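Local coordinates for protein Poly(A) RNA polymerase GLD2 (Rattus norvegicus, PDB 6LBK) that probably adds AMP units from ATP to the 3' ends of selected cytoplasmic mRNAs and of specific microRNAs, as a non-canonical poly(A) polymerase, at residues Ser91-Val96 with Gly110-Val115. The protein carries 1 engineered substitution. Sequence-based numbering, arbitrary orientation.
Sequences SRLFLV and GDLCLV
Phe-94 and Val-115 meet on one face of an antiparallel strand pair, 91-96 beside 110-115. With CG anti to the carbonyl carbon (chi1 -75°), the Phe-94 ring leans along the sheet to Val-115, whose CG2 lies 3.4 Å from Phe-94 CD1, meeting the ring obliquely. Cys-113 O sits at the ring edge, near its plane, while accepting a hydrogen bond from Phe-94 N (2.9 Å); Cys-113 N returns a bond to Phe-94 O. The next hydrogen-bonded pair is Arg-92 with Val-115, where Val-115 N reaches Arg-92 O almost straight (174°). Further along this face, Val-96 lays CG1 4.0 Å from Cys-113 CB; Ile-184 of helix 182-194 packs on Phe-94, Val-96 and Cys-113, the compact valine and cysteine letting the helix come close. Leucines line the other face; Leu-93 and Leu-114 pack against helix 67-85. With CG anti to the backbone N (chi1 -165°), Leu-93 brings CD1 between the side chains of Leu-112 (CB, 4.0 Å) and Leu-114 (CD1, 4.1 Å). The side chains of Leu-95 and Leu-112 pass at a slant, CD2 to CD2 3.8 Å. At the Val-96 end, Asp-111 on the strand and Asp-109 just before it probably bind the catalytic magnesium, as in the palm domain of the nucleotidyltransferase fold.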
loop_
_atom_site.group_PDB
_atom_site.type_symbol
_atom_site.label_atom_id
_atom_site.label_comp_id
_atom_site.label_asym_id
_atom_site.label_seq_id
_atom_site.Cartn_x
_atom_site.Cartn_y
_atom_site.Cartn_z
ATOM N N SER A 91 16.944 -15.377 -12.869
ATOM C CA SER A 91 15.845 -14.731 -12.162
ATOM C C SER A 91 16.345 -14.040 -10.904
ATOM O O SER A 91 17.325 -14.478 -10.287
ATOM C CB SER A 91 14.754 -15.739 -11.781
ATOM O OG SER A 91 15.200 -16.635 -10.791
ATOM N N ARG A 92 15.672 -12.953 -10.544
ATOM C CA ARG A 92 15.907 -12.261 -9.283
ATOM C C ARG A 92 14.591 -12.060 -8.533
ATOM O O ARG A 92 13.539 -11.848 -9.140
ATOM C CB ARG A 92 16.592 -10.918 -9.517
ATOM C CG ARG A 92 17.324 -10.374 -8.315
ATOM C CD ARG A 92 17.980 -9.047 -8.654
ATOM N NE ARG A 92 19.007 -9.174 -9.693
ATOM C CZ ARG A 92 18.837 -8.863 -10.978
ATOM N NH1 ARG A 92 17.668 -8.398 -11.409
ATOM N NH2 ARG A 92 19.843 -9.012 -11.836
ATOM N N LEU A 93 14.673 -12.043 -7.204
ATOM C CA LEU A 93 13.504 -11.988 -6.333
ATOM C C LEU A 93 13.524 -10.687 -5.533
ATOM O O LEU A 93 14.478 -10.426 -4.785
ATOM C CB LEU A 93 13.515 -13.187 -5.392
ATOM C CG LEU A 93 12.232 -13.500 -4.648
ATOM C CD1 LEU A 93 11.165 -13.553 -5.681
ATOM C CD2 LEU A 93 12.386 -14.834 -3.926
ATOM N N PHE A 94 12.471 -9.882 -5.671
ATOM C CA PHE A 94 12.420 -8.551 -5.074
ATOM C C PHE A 94 11.384 -8.486 -3.968
ATOM O O PHE A 94 10.228 -8.880 -4.177
ATOM C CB PHE A 94 12.081 -7.498 -6.122
ATOM C CG PHE A 94 13.202 -7.172 -7.030
ATOM C CD1 PHE A 94 13.527 -8.002 -8.086
ATOM C CD2 PHE A 94 13.913 -6.006 -6.856
ATOM C CE1 PHE A 94 14.563 -7.667 -8.948
ATOM C CE2 PHE A 94 14.961 -5.673 -7.702
ATOM C CZ PHE A 94 15.288 -6.500 -8.752
ATOM N N LEU A 95 11.765 -7.926 -2.819
ATOM C CA LEU A 95 10.747 -7.499 -1.862
ATOM C C LEU A 95 10.069 -6.254 -2.397
ATOM O O LEU A 95 10.741 -5.352 -2.900
ATOM C CB LEU A 95 11.343 -7.201 -0.495
ATOM C CG LEU A 95 11.087 -8.269 0.576
ATOM C CD1 LEU A 95 11.670 -7.873 1.924
ATOM C CD2 LEU A 95 9.624 -8.551 0.703
ATOM N N VAL A 96 8.736 -6.230 -2.327
ATOM C CA VAL A 96 7.908 -5.134 -2.821
ATOM C C VAL A 96 6.759 -4.878 -1.836
ATOM O O VAL A 96 6.469 -5.689 -0.955
ATOM C CB VAL A 96 7.352 -5.465 -4.223
ATOM C CG1 VAL A 96 8.474 -5.574 -5.225
ATOM C CG2 VAL A 96 6.566 -6.783 -4.183
ATOM N N GLY A 110 4.479 -10.323 3.474
ATOM C CA GLY A 110 5.562 -10.053 2.545
ATOM C C GLY A 110 5.027 -10.214 1.136
ATOM O O GLY A 110 4.199 -11.077 0.879
ATOM N N ASP A 111 5.484 -9.337 0.245
ATOM C CA ASP A 111 5.183 -9.393 -1.178
ATOM C C ASP A 111 6.504 -9.543 -1.918
ATOM O O ASP A 111 7.450 -8.785 -1.677
ATOM C CB ASP A 111 4.455 -8.129 -1.652
ATOM C CG ASP A 111 3.012 -8.036 -1.139
ATOM O OD1 ASP A 111 2.118 -8.733 -1.696
ATOM O OD2 ASP A 111 2.774 -7.251 -0.177
ATOM N N LEU A 112 6.560 -10.519 -2.819
ATOM C CA LEU A 112 7.744 -10.850 -3.576
ATOM C C LEU A 112 7.397 -10.788 -5.054
ATOM O O LEU A 112 6.315 -11.215 -5.484
ATOM C CB LEU A 112 8.283 -12.261 -3.205
ATOM C CG LEU A 112 8.549 -12.464 -1.720
ATOM C CD1 LEU A 112 8.618 -13.946 -1.342
ATOM C CD2 LEU A 112 9.836 -11.781 -1.352
ATOM N N CYS A 113 8.343 -10.298 -5.829
ATOM C CA CYS A 113 8.171 -10.165 -7.256
ATOM C C CYS A 113 9.338 -10.891 -7.916
ATOM O O CYS A 113 10.502 -10.498 -7.734
ATOM C CB CYS A 113 8.130 -8.702 -7.631
ATOM S SG CYS A 113 8.066 -8.543 -9.342
ATOM N N LEU A 114 9.020 -11.938 -8.665
ATOM C CA LEU A 114 10.054 -12.748 -9.339
ATOM C C LEU A 114 10.273 -12.187 -10.733
ATOM O O LEU A 114 9.330 -12.089 -11.465
ATOM C CB LEU A 114 9.579 -14.196 -9.366
ATOM C CG LEU A 114 10.518 -15.194 -10.021
ATOM C CD1 LEU A 114 11.843 -15.242 -9.302
ATOM C CD2 LEU A 114 9.890 -16.565 -10.045
ATOM N N VAL A 115 11.502 -11.793 -11.027
ATOM C CA VAL A 115 11.844 -11.238 -12.358
ATOM C C VAL A 115 12.599 -12.303 -13.137
ATOM O O VAL A 115 13.697 -12.669 -12.733
ATOM C CB VAL A 115 12.718 -9.996 -12.209
ATOM C CG1 VAL A 115 12.712 -9.197 -13.485
ATOM C CG2 VAL A 115 12.221 -9.153 -11.063
#